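Local structure of 4'-phospho-dehydrooxetanocin synthase (Bacillus megaterium, 5UL3) at residues E363-E368 with F394-R399; W330-V335 with A375-D380; T306-R311 with Y359-E364; A398-V403 with I431-E436. The protein catalyses the oxidative ring contraction of dAMP to an oxetane aldehyde in oxetanocin A biosynthesis, using cobalamin, a [4Fe-4S] cluster and S-adenosylmethionine. All blocks are in the same frame, centred on the assembly; numbering follows the deposited sequence.

Interaction 1 of 4, residues E363-E368 with F394-R399; sequences EEFIGE and FDFAAR
Glu364 and Phe365, in the irregular loop 363-368, run beside the end of strand 393-398, with the CA atoms of Glu364 and Ala398 5.8 Å apart. The two backbones are joined through water: one molecule accepts from Ile366 N and donates to Ala397 O, 2.8 Å away. Phe365 carries the apolar half. Its CG stands anti to the backbone N (chi1 -179°), against Phe396 CG, and CD2 lies over the centre of the Phe396 ring, 3.5 Å above its plane. The ring planes are inclined at 32°, an oblique pairing. Phe365 CZ meets Phe394 CE2 at 4.1 Å, while Ile366 CD1 touches Ala398 CB. In the partial TIM barrel of the radical SAM core, this loop follows strand 357-360 and folds over the neighbouring strand on its way to helix 374-386. At the other end the chemistry becomes ionic. The guanidinium of Arg399, a residue of the iron-sulfur cluster pocket, has two carboxylates at its edge: Glu364 OE2 lies 2.9 Å from NH2, a salt bridge with a bent, weak hydrogen bond, and, in one of two conformers, Glu368 OE2 lies 3.3 Å from NH1, a long, weak and less certain salt bridge. The other oxygen of Glu364, OE1, accepts from Asp314 N, and Asp401 is a further partner of Arg399. Glu363 CB points away from the strand, and its OE2 hydrogen-bonds cobalamin.

Interaction 2 of 4, residues W330-V335 with A375-D380; sequences WRPLSV and AQRIID
Arg377, on helix 374-386, reaches across to segment 330-335, where its NE and NH2 both donate to the backbone carbonyl of Leu333. NE lies 3.1 Å from Leu333 O, almost in line with the C=O bond, and NH2 is closer, 2.8 Å from the same oxygen, in the carbonyl plane and on a lone pair. Both bonds lie within 3° of the guanidinium plane, which should restrict rotation of the group. The extended chain, with CG anti to the backbone N (chi1 171°), carries NE across to Leu333 O. One guanidinium face is covered by Pro332 CB, 3.3 Å above the plane and offset toward the rim. NH1 instead meets the edge of the Trp330 ring, 3.6 Å from CH2, with the two planes nearly perpendicular; this is packing at the rim, and the indole N-H is used otherwise, NE1 donating to Glu364 O. The contact ties the short antiparallel edge strand 331-332 of the radical SAM core to a helix that follows strand 357-360, in the β/α succession of the partial TIM barrel. Leu333 also pairs through its backbone with Thr309, while Ser334, at the N-cap of helix 335-351, accepts through OG from Gln337 N. Beyond the cap, Val335 packs apolar carbon on carbon: CG2 lies 3.7 Å from Arg377 CG, and CG1 touches Asp380 CB. The carboxylate of Asp380 is engaged within its own helix, its OD1 accepting a 2.8 Å hydrogen bond from Gln376 NE2.

Interaction 3 of 4, residues T306-R311 with Y359-E364; sequences TLETSR and YMADEE
Thr306 and Leu307 pair in parallel with Tyr359 and Met360, and just beyond them the side chain of Asp362 fastens the two diverging chains together. The backbone ladder is uneven: Ala361 N donates to Leu307 O at 2.7 Å and nearly straight, whereas the bond from Leu307 N to Tyr359 O is long and weak. The tightest part is the carboxylate of Asp362. Its OD1 accepts from Thr309 N at 2.8 Å, and its OD2 from Thr309 OG1 at 2.6 Å, both on the syn side, Thr309 N well out of the carboxylate plane and OG1 nearer it. Thr309 OG1 can deliver this bond because it stands between its own backbone N and carbonyl carbon (chi1 66°). Ser310 OG lies 2.8 Å from Asp362 OD2 and 3.0 Å from Glu364 O. Strands 305-311 and 357-360 are adjacent parallel strands of the partial TIM barrel, and the junction lies at the break in 305-311 and just past the end of 357-360, beside cobalamin. On the cobalamin side, packing is looser and water enters: one molecule accepts from Glu363 N and lies 2.7 Å from Glu308 OE2. The extended Glu308 side chain passes Ala361, its CB 3.9 Å from Ala361 CB. Its OE2 hydrogen-bonds cobalamin, while OE1 is met by Arg311 NE from above the carboxylate plane in a 3.1 Å salt bridge; Arg311 also pairs with Glu242 and Glu240.

Interaction 4 of 4, residues A398-V403 with I431-E436; sequences ARADSV and IFIGVE. With EDO (1,2-ethanediol), chain X.
Where Ala398 pairs with Ile433, two flat groups flank the strands: the Phe432 ring, with O2 of a bound 1,2-ethanediol at its edge, 3.6 Å from CZ, and the Arg399 guanidinium. In one of two conformers, Ser402 OG stands 4.1 Å above one face of that guanidinium, and Asp401 OD2 lies at its edge, in plane. NE and NH1 of Arg399 both donate to Asp401 OD2, NH1 at 3.0 Å, and both reach it from the same face of the carboxylate; NH2 makes a salt bridge to Glu364. The strands are joined by a parallel bridge between Ala398 and Ile433. Ala398 N donates to Phe432 O at 2.8 Å, and Gly434 N returns a bond to Ala398 O at 3.2 Å. Ile433 fills the angle between strand end and 3-10 turn: CG2, anti to the backbone N, packs on Ala400 CB at 4.1 Å, while CD1 touches Ala398 CB and, more distantly, Val403 CG2. Past the bridge the chains part, and a water accepts from Ala400 N and donates to Gly434 O. Gly434 is the centre of an inverse gamma turn, bending the strand ahead of Glu436. Both strands belong to the partial TIM barrel, with Arg399 beside the iron-sulfur cluster. Ethanediol O2 donates to Glu436 OE1 at 2.6 Å; the O1 to OE2 contact is very short and less certain. The diol, probably from the crystallisation liquor, thus occupies the hydrogen-bonding end of a residue that binds S-adenosylmethionine, where the carboxylate probably accepts from a polar group.

Interactions 1, 3 and 4 are largely buried and step across one sheet: 3 pairs strands 305-311 and 357-360, 1 lays the loop after 357-360 on strand 393-398, and 4 pairs 393-398 with 432-436. Interaction 2, only partly buried, joins the edge strand to a helix. Interactions 1 and 3 share Glu363 and Glu364; interactions 1 and 4 share Ala398 and Arg399, while 2 and 4 do not touch. Interactions 1, 2 and 3 also meet at the carbonyl of Glu364. Chemistry follows place: aromatic packing and ion pairs in 1, arginine-to-carbonyl bonding in 2, carboxylate-centred bonds near cobalamin in 3, and backbone pairing near the S-adenosylmethionine residue in 4.

Interaction 1 of 4, residues E363-E368 with F394-R399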
# COMPACT_ATOMS: atom_id res chain seq x y z
N GLU A 363 5.58 -0.41 4.99
CA GLU A 363 5.15 -1.47 5.90
C GLU A 363 5.38 -1.06 7.35
O GLU A 363 4.59 -1.40 8.23
CB GLU A 363 5.91 -2.77 5.59
CG GLU A 363 5.46 -3.46 4.31
CD GLU A 363 6.14 -4.80 4.14
OE1 GLU A 363 7.39 -4.81 4.14
OE2 GLU A 363 5.43 -5.83 4.07
N GLU A 364 6.48 -0.36 7.60
CA GLU A 364 6.95 -0.02 8.95
C GLU A 364 7.51 1.39 8.89
O GLU A 364 8.70 1.59 8.61
CB GLU A 364 8.00 -1.03 9.44
CG GLU A 364 8.58 -0.69 10.80
CD GLU A 364 9.61 -1.71 11.28
OE1 GLU A 364 10.18 -2.45 10.46
OE2 GLU A 364 9.84 -1.75 12.51
N PHE A 365 6.66 2.37 9.19
CA PHE A 365 7.08 3.77 9.11
C PHE A 365 8.13 4.10 10.17
O PHE A 365 9.10 4.82 9.89
CB PHE A 365 5.86 4.68 9.25
CG PHE A 365 6.17 6.14 9.15
CD1 PHE A 365 6.62 6.70 7.95
CD2 PHE A 365 5.99 6.98 10.24
CE1 PHE A 365 6.89 8.06 7.86
CE2 PHE A 365 6.25 8.36 10.15
CZ PHE A 365 6.71 8.89 8.96
N ILE A 366 7.98 3.56 11.39
CA ILE A 366 8.86 3.98 12.48
C ILE A 366 10.18 3.22 12.46
O ILE A 366 11.27 3.82 12.53
CB ILE A 366 8.13 3.81 13.83
CG1 ILE A 366 6.87 4.67 13.84
CG2 ILE A 366 9.05 4.19 14.98
CD1 ILE A 366 5.94 4.30 14.92
N GLY A 367 10.13 1.90 12.37
CA GLY A 367 11.35 1.14 12.16
C GLY A 367 12.15 0.90 13.43
O GLY A 367 11.73 1.15 14.57
N GLU A 368 13.35 0.35 13.21
CA GLU A 368 14.30 0.01 14.27
C GLU A 368 15.69 0.08 13.67
O GLU A 368 15.93 -0.50 12.61
CB GLU A 368 14.07 -1.40 14.85
CG GLU A 368 12.94 -1.53 15.86
CD GLU A 368 13.01 -2.83 16.65
OE1 GLU A 368 14.13 -3.37 16.84
OE2 GLU A 368 11.94 -3.33 17.08
N PHE A 394 -1.10 12.97 6.97
CA PHE A 394 -0.51 11.77 6.39
C PHE A 394 -0.92 10.54 7.19
O PHE A 394 -1.16 10.61 8.40
CB PHE A 394 1.03 11.89 6.27
CG PHE A 394 1.79 12.01 7.58
CD1 PHE A 394 1.91 13.24 8.22
CD2 PHE A 394 2.44 10.90 8.13
CE1 PHE A 394 2.64 13.37 9.41
CE2 PHE A 394 3.18 11.02 9.33
CZ PHE A 394 3.28 12.26 9.96
N ASP A 395 -1.07 9.43 6.48
CA ASP A 395 -1.44 8.15 7.06
C ASP A 395 -0.25 7.19 6.99
O ASP A 395 0.52 7.23 6.03
CB ASP A 395 -2.61 7.52 6.30
CG ASP A 395 -3.89 8.37 6.35
OD1 ASP A 395 -3.92 9.43 7.02
OD2 ASP A 395 -4.86 7.97 5.69
N PHE A 396 -0.12 6.30 7.98
CA PHE A 396 0.88 5.24 7.91
C PHE A 396 0.43 4.09 8.79
O PHE A 396 -0.56 4.19 9.51
CB PHE A 396 2.28 5.73 8.30
CG PHE A 396 2.40 6.24 9.72
CD1 PHE A 396 2.72 5.38 10.76
CD2 PHE A 396 2.26 7.60 10.00
CE1 PHE A 396 2.87 5.86 12.07
CE2 PHE A 396 2.42 8.09 11.30
CZ PHE A 396 2.72 7.22 12.33
N ALA A 397 1.17 2.98 8.72
CA ALA A 397 0.88 1.78 9.49
C ALA A 397 1.97 1.54 10.53
O ALA A 397 3.12 1.93 10.34
CB ALA A 397 0.77 0.55 8.59
N ALA A 398 1.59 0.88 11.63
CA ALA A 398 2.56 0.61 12.69
C ALA A 398 2.12 -0.59 13.50
O ALA A 398 0.92 -0.88 13.60
CB ALA A 398 2.73 1.82 13.62
N ARG A 399 3.10 -1.29 14.10
CA ARG A 399 2.80 -2.35 15.06
C ARG A 399 2.43 -1.75 16.41
O ARG A 399 2.90 -0.67 16.78
CB ARG A 399 4.01 -3.28 15.28
CG ARG A 399 4.83 -3.63 14.08
CD ARG A 399 5.85 -4.75 14.42
NE ARG A 399 6.73 -4.47 15.55
CZ ARG A 399 7.92 -3.90 15.44
NH1 ARG A 399 8.67 -3.70 16.52
NH2 ARG A 399 8.38 -3.53 14.24
O HOH W 1 3.97 2.31 8.02
O HOH W 2 5.50 2.03 11.79

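Interaction 2 of 4, residues W330-V335 with A375-D380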
# COMPACT_ATOMS: atom_id res chain seq x y z
N TRP A 330 15.14 -3.53 7.46
CA TRP A 330 14.46 -2.24 7.30
C TRP A 330 15.45 -1.23 6.74
O TRP A 330 16.53 -1.03 7.31
CB TRP A 330 13.89 -1.79 8.64
CG TRP A 330 13.05 -0.54 8.60
CD1 TRP A 330 11.79 -0.42 8.11
CD2 TRP A 330 13.41 0.74 9.14
NE1 TRP A 330 11.34 0.87 8.29
CE2 TRP A 330 12.32 1.61 8.90
CE3 TRP A 330 14.55 1.25 9.78
CZ2 TRP A 330 12.32 2.94 9.30
CZ3 TRP A 330 14.56 2.57 10.17
CH2 TRP A 330 13.45 3.41 9.92
N ARG A 331 15.10 -0.61 5.61
CA ARG A 331 15.97 0.31 4.88
C ARG A 331 15.30 1.68 4.79
O ARG A 331 14.41 1.88 3.95
CB ARG A 331 16.25 -0.23 3.47
CG ARG A 331 16.89 -1.63 3.44
CD ARG A 331 15.86 -2.75 3.32
NE ARG A 331 15.27 -2.83 1.97
CZ ARG A 331 14.23 -3.59 1.66
NH1 ARG A 331 13.78 -3.62 0.41
NH2 ARG A 331 13.65 -4.34 2.60
N PRO A 332 15.66 2.63 5.64
CA PRO A 332 15.00 3.94 5.63
C PRO A 332 15.61 4.92 4.65
O PRO A 332 16.81 4.91 4.37
CB PRO A 332 15.21 4.44 7.07
CG PRO A 332 16.57 3.83 7.43
CD PRO A 332 16.52 2.45 6.83
N LEU A 333 14.74 5.78 4.11
CA LEU A 333 15.21 7.02 3.50
C LEU A 333 15.83 7.92 4.56
O LEU A 333 15.38 7.96 5.70
CB LEU A 333 14.03 7.77 2.85
CG LEU A 333 13.56 7.54 1.43
CD1 LEU A 333 12.50 8.59 1.06
CD2 LEU A 333 14.73 7.58 0.47
N SER A 334 16.86 8.68 4.16
CA SER A 334 17.37 9.69 5.07
C SER A 334 16.31 10.75 5.37
O SER A 334 15.35 10.93 4.62
CB SER A 334 18.62 10.38 4.50
OG SER A 334 18.28 11.26 3.44
N VAL A 335 16.49 11.44 6.50
CA VAL A 335 15.59 12.53 6.87
C VAL A 335 15.58 13.57 5.76
O VAL A 335 14.52 14.07 5.37
CB VAL A 335 16.01 13.15 8.21
CG1 VAL A 335 15.27 14.47 8.46
CG2 VAL A 335 15.79 12.16 9.36
N ALA A 375 13.42 6.66 16.71
CA ALA A 375 12.45 7.66 17.16
C ALA A 375 12.93 9.07 16.87
O ALA A 375 12.12 9.94 16.51
CB ALA A 375 12.14 7.48 18.64
N GLN A 376 14.24 9.33 17.01
CA GLN A 376 14.74 10.67 16.72
C GLN A 376 14.66 10.98 15.23
O GLN A 376 14.44 12.13 14.84
CB GLN A 376 16.17 10.84 17.23
CG GLN A 376 16.66 12.29 17.14
CD GLN A 376 15.79 13.23 17.96
OE1 GLN A 376 15.46 12.94 19.11
NE2 GLN A 376 15.41 14.36 17.37
N ARG A 377 14.83 9.96 14.38
CA ARG A 377 14.63 10.17 12.95
C ARG A 377 13.21 10.62 12.65
O ARG A 377 12.99 11.53 11.83
CB ARG A 377 14.96 8.88 12.20
CG ARG A 377 14.59 8.91 10.74
CD ARG A 377 15.09 7.70 9.99
NE ARG A 377 14.58 7.64 8.63
CZ ARG A 377 13.35 7.24 8.30
NH1 ARG A 377 12.49 6.86 9.25
NH2 ARG A 377 12.98 7.20 7.03
N ILE A 378 12.21 9.99 13.28
CA ILE A 378 10.83 10.40 13.04
C ILE A 378 10.60 11.82 13.53
O ILE A 378 9.96 12.64 12.86
CB ILE A 378 9.86 9.40 13.69
CG1 ILE A 378 10.04 7.98 13.11
CG2 ILE A 378 8.39 9.88 13.54
CD1 ILE A 378 9.81 7.86 11.60
N ILE A 379 11.11 12.14 14.73
CA ILE A 379 10.94 13.48 15.28
C ILE A 379 11.57 14.52 14.35
O ILE A 379 10.98 15.58 14.11
CB ILE A 379 11.51 13.55 16.71
CG1 ILE A 379 10.58 12.76 17.65
CG2 ILE A 379 11.64 15.00 17.15
CD1 ILE A 379 11.16 12.48 19.03
N ASP A 380 12.74 14.21 13.77
CA ASP A 380 13.37 15.12 12.81
C ASP A 380 12.52 15.31 11.54
O ASP A 380 12.42 16.43 11.01
CB ASP A 380 14.76 14.61 12.43
CG ASP A 380 15.76 14.71 13.59
OD1 ASP A 380 15.38 15.22 14.66
OD2 ASP A 380 16.92 14.26 13.43

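Interaction 3 of 4, residues T306-R311 with Y359-E364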
# COMPACT_ATOMS: atom_id res chain seq x y z
N THR A 306 1.13 9.41 -2.70
CA THR A 306 1.76 8.35 -1.93
C THR A 306 3.26 8.62 -1.84
O THR A 306 3.80 9.41 -2.62
CB THR A 306 1.54 6.98 -2.57
OG1 THR A 306 2.10 6.98 -3.89
CG2 THR A 306 0.04 6.65 -2.66
N LEU A 307 3.92 7.96 -0.89
CA LEU A 307 5.37 7.96 -0.80
C LEU A 307 5.74 6.77 0.07
O LEU A 307 4.99 6.41 0.97
CB LEU A 307 5.91 9.24 -0.17
CG LEU A 307 7.45 9.36 -0.17
CD1 LEU A 307 7.98 9.27 -1.61
CD2 LEU A 307 7.88 10.67 0.48
N GLU A 308 6.89 6.16 -0.21
CA GLU A 308 7.44 5.11 0.64
C GLU A 308 8.71 5.66 1.26
O GLU A 308 9.67 5.96 0.54
CB GLU A 308 7.70 3.83 -0.17
CG GLU A 308 7.95 2.58 0.73
CD GLU A 308 8.24 1.29 -0.05
OE1 GLU A 308 8.85 1.38 -1.14
OE2 GLU A 308 7.89 0.18 0.44
N THR A 309 8.74 5.82 2.59
CA THR A 309 9.91 6.45 3.21
C THR A 309 10.86 5.42 3.81
O THR A 309 11.89 5.80 4.39
CB THR A 309 9.52 7.47 4.30
OG1 THR A 309 8.89 6.81 5.42
CG2 THR A 309 8.56 8.56 3.74
N SER A 310 10.54 4.14 3.67
CA SER A 310 11.38 3.03 4.12
C SER A 310 10.87 1.76 3.45
O SER A 310 9.71 1.70 3.03
CB SER A 310 11.35 2.87 5.65
OG SER A 310 10.08 2.46 6.10
N ARG A 311 11.73 0.75 3.37
CA ARG A 311 11.38 -0.53 2.80
C ARG A 311 11.69 -1.63 3.81
O ARG A 311 12.68 -1.54 4.53
CB ARG A 311 12.14 -0.79 1.51
CG ARG A 311 11.71 0.18 0.39
CD ARG A 311 12.36 -0.18 -0.93
NE ARG A 311 11.76 0.59 -2.04
CZ ARG A 311 12.25 0.58 -3.28
NH1 ARG A 311 13.33 -0.15 -3.57
NH2 ARG A 311 11.68 1.31 -4.23
N TYR A 359 -0.44 9.32 1.67
CA TYR A 359 -0.63 7.96 2.16
C TYR A 359 0.73 7.28 2.12
O TYR A 359 1.21 6.93 1.04
CB TYR A 359 -1.67 7.24 1.33
CG TYR A 359 -2.99 7.98 1.43
CD1 TYR A 359 -3.28 9.06 0.58
CD2 TYR A 359 -3.90 7.67 2.43
CE1 TYR A 359 -4.47 9.77 0.71
CE2 TYR A 359 -5.09 8.37 2.56
CZ TYR A 359 -5.37 9.41 1.70
OH TYR A 359 -6.56 10.09 1.86
N MET A 360 1.35 7.13 3.28
CA MET A 360 2.66 6.48 3.34
C MET A 360 2.52 5.01 3.01
O MET A 360 1.69 4.29 3.60
CB MET A 360 3.33 6.64 4.70
CG MET A 360 3.57 8.05 5.19
SD MET A 360 4.68 9.01 4.12
CE MET A 360 4.93 10.42 5.19
N ALA A 361 3.36 4.54 2.09
CA ALA A 361 3.30 3.15 1.65
C ALA A 361 4.07 2.21 2.58
O ALA A 361 3.92 0.99 2.44
CB ALA A 361 3.87 3.02 0.23
N ASP A 362 4.86 2.74 3.52
CA ASP A 362 5.74 1.93 4.37
C ASP A 362 5.00 0.79 5.05
O ASP A 362 3.93 0.98 5.65
CB ASP A 362 6.38 2.79 5.46
CG ASP A 362 7.07 4.02 4.94
OD1 ASP A 362 6.56 4.68 4.01
OD2 ASP A 362 8.11 4.37 5.52
N GLU A 363 5.58 -0.41 4.99
CA GLU A 363 5.15 -1.47 5.90
C GLU A 363 5.38 -1.06 7.35
O GLU A 363 4.59 -1.40 8.23
CB GLU A 363 5.91 -2.77 5.59
CG GLU A 363 5.46 -3.46 4.31
CD GLU A 363 6.14 -4.80 4.14
OE1 GLU A 363 7.39 -4.81 4.14
OE2 GLU A 363 5.43 -5.83 4.07
N GLU A 364 6.48 -0.36 7.60
CA GLU A 364 6.95 -0.02 8.95
C GLU A 364 7.51 1.39 8.89
O GLU A 364 8.70 1.59 8.61
CB GLU A 364 8.00 -1.03 9.44
CG GLU A 364 8.58 -0.69 10.80
CD GLU A 364 9.61 -1.71 11.28
OE1 GLU A 364 10.18 -2.45 10.46
OE2 GLU A 364 9.84 -1.75 12.51
O HOH W 3 7.78 -0.51 3.02
O HOH W 4 8.78 -0.12 5.66

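Interaction 4 of 4, residues A398-V403 with I431-E436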
# COMPACT_ATOMS: atom_id res chain seq x y z
N ALA A 398 1.59 0.88 11.63
CA ALA A 398 2.56 0.61 12.69
C ALA A 398 2.12 -0.59 13.50
O ALA A 398 0.92 -0.88 13.60
CB ALA A 398 2.73 1.82 13.62
N ARG A 399 3.10 -1.29 14.10
CA ARG A 399 2.80 -2.35 15.06
C ARG A 399 2.43 -1.75 16.41
O ARG A 399 2.90 -0.67 16.78
CB ARG A 399 4.01 -3.28 15.28
CG ARG A 399 4.83 -3.63 14.08
CD ARG A 399 5.85 -4.75 14.42
NE ARG A 399 6.73 -4.47 15.55
CZ ARG A 399 7.92 -3.90 15.44
NH1 ARG A 399 8.67 -3.70 16.52
NH2 ARG A 399 8.38 -3.53 14.24
N ALA A 400 1.63 -2.50 17.17
CA ALA A 400 1.29 -2.05 18.52
C ALA A 400 2.54 -1.81 19.36
O ALA A 400 2.59 -0.85 20.14
CB ALA A 400 0.38 -3.05 19.21
N ASP A 401 3.57 -2.66 19.21
CA ASP A 401 4.77 -2.47 20.03
C ASP A 401 5.69 -1.37 19.50
O ASP A 401 6.74 -1.12 20.09
CB ASP A 401 5.55 -3.80 20.19
CG ASP A 401 5.78 -4.53 18.87
OD1 ASP A 401 4.82 -4.78 18.12
OD2 ASP A 401 6.94 -4.91 18.62
N SER A 402 5.33 -0.72 18.39
CA SER A 402 5.98 0.54 18.06
C SER A 402 5.42 1.70 18.87
O SER A 402 5.96 2.80 18.80
CB SER A 402 5.84 0.86 16.56
OG SER A 402 6.48 -0.11 15.76
N VAL A 403 4.34 1.46 19.61
CA VAL A 403 3.77 2.46 20.51
C VAL A 403 4.17 2.18 21.95
O VAL A 403 4.67 3.07 22.65
CB VAL A 403 2.23 2.48 20.39
CG1 VAL A 403 1.64 3.65 21.19
CG2 VAL A 403 1.79 2.56 18.92
N ILE A 431 -4.13 6.37 11.18
CA ILE A 431 -3.03 5.43 11.38
C ILE A 431 -3.60 4.03 11.54
O ILE A 431 -4.61 3.82 12.25
CB ILE A 431 -2.16 5.84 12.60
CG1 ILE A 431 -1.13 6.93 12.28
CG2 ILE A 431 -1.36 4.65 13.13
CD1 ILE A 431 -1.37 7.79 11.06
N PHE A 432 -2.98 3.05 10.87
CA PHE A 432 -3.39 1.65 10.93
C PHE A 432 -2.47 0.93 11.90
O PHE A 432 -1.25 0.98 11.74
CB PHE A 432 -3.28 0.99 9.54
CG PHE A 432 -3.64 -0.46 9.52
CD1 PHE A 432 -2.67 -1.44 9.74
CD2 PHE A 432 -4.94 -0.87 9.26
CE1 PHE A 432 -3.00 -2.79 9.73
CE2 PHE A 432 -5.28 -2.22 9.25
CZ PHE A 432 -4.31 -3.18 9.47
N ILE A 433 -3.04 0.26 12.90
CA ILE A 433 -2.24 -0.53 13.85
C ILE A 433 -2.59 -1.99 13.64
O ILE A 433 -3.76 -2.37 13.75
CB ILE A 433 -2.49 -0.13 15.31
CG1 ILE A 433 -2.32 1.37 15.53
CG2 ILE A 433 -1.56 -0.96 16.26
CD1 ILE A 433 -0.90 1.84 15.54
N GLY A 434 -1.59 -2.80 13.32
CA GLY A 434 -1.81 -4.22 13.11
C GLY A 434 -2.00 -5.01 14.39
O GLY A 434 -1.18 -5.86 14.74
N VAL A 435 -3.10 -4.73 15.10
CA VAL A 435 -3.44 -5.47 16.33
C VAL A 435 -3.62 -6.96 16.03
O VAL A 435 -2.98 -7.81 16.66
CB VAL A 435 -4.72 -4.86 16.96
CG1 VAL A 435 -5.28 -5.76 18.03
CG2 VAL A 435 -4.43 -3.47 17.52
N GLU A 436 -4.52 -7.27 15.10
CA GLU A 436 -4.82 -8.59 14.53
C GLU A 436 -5.57 -9.53 15.49
O GLU A 436 -6.36 -10.36 15.04
CB GLU A 436 -3.54 -9.28 14.01
CG GLU A 436 -2.74 -8.50 12.92
CD GLU A 436 -3.58 -7.76 11.89
OE1 GLU A 436 -3.12 -6.72 11.37
OE2 GLU A 436 -4.70 -8.19 11.56
C1 EDO X . -5.06 -7.78 8.07
O1 EDO X . -5.72 -7.67 9.35
C2 EDO X . -3.53 -7.77 8.24
O2 EDO X . -3.07 -6.53 8.79
O HOH W 5 1.17 -5.30 16.44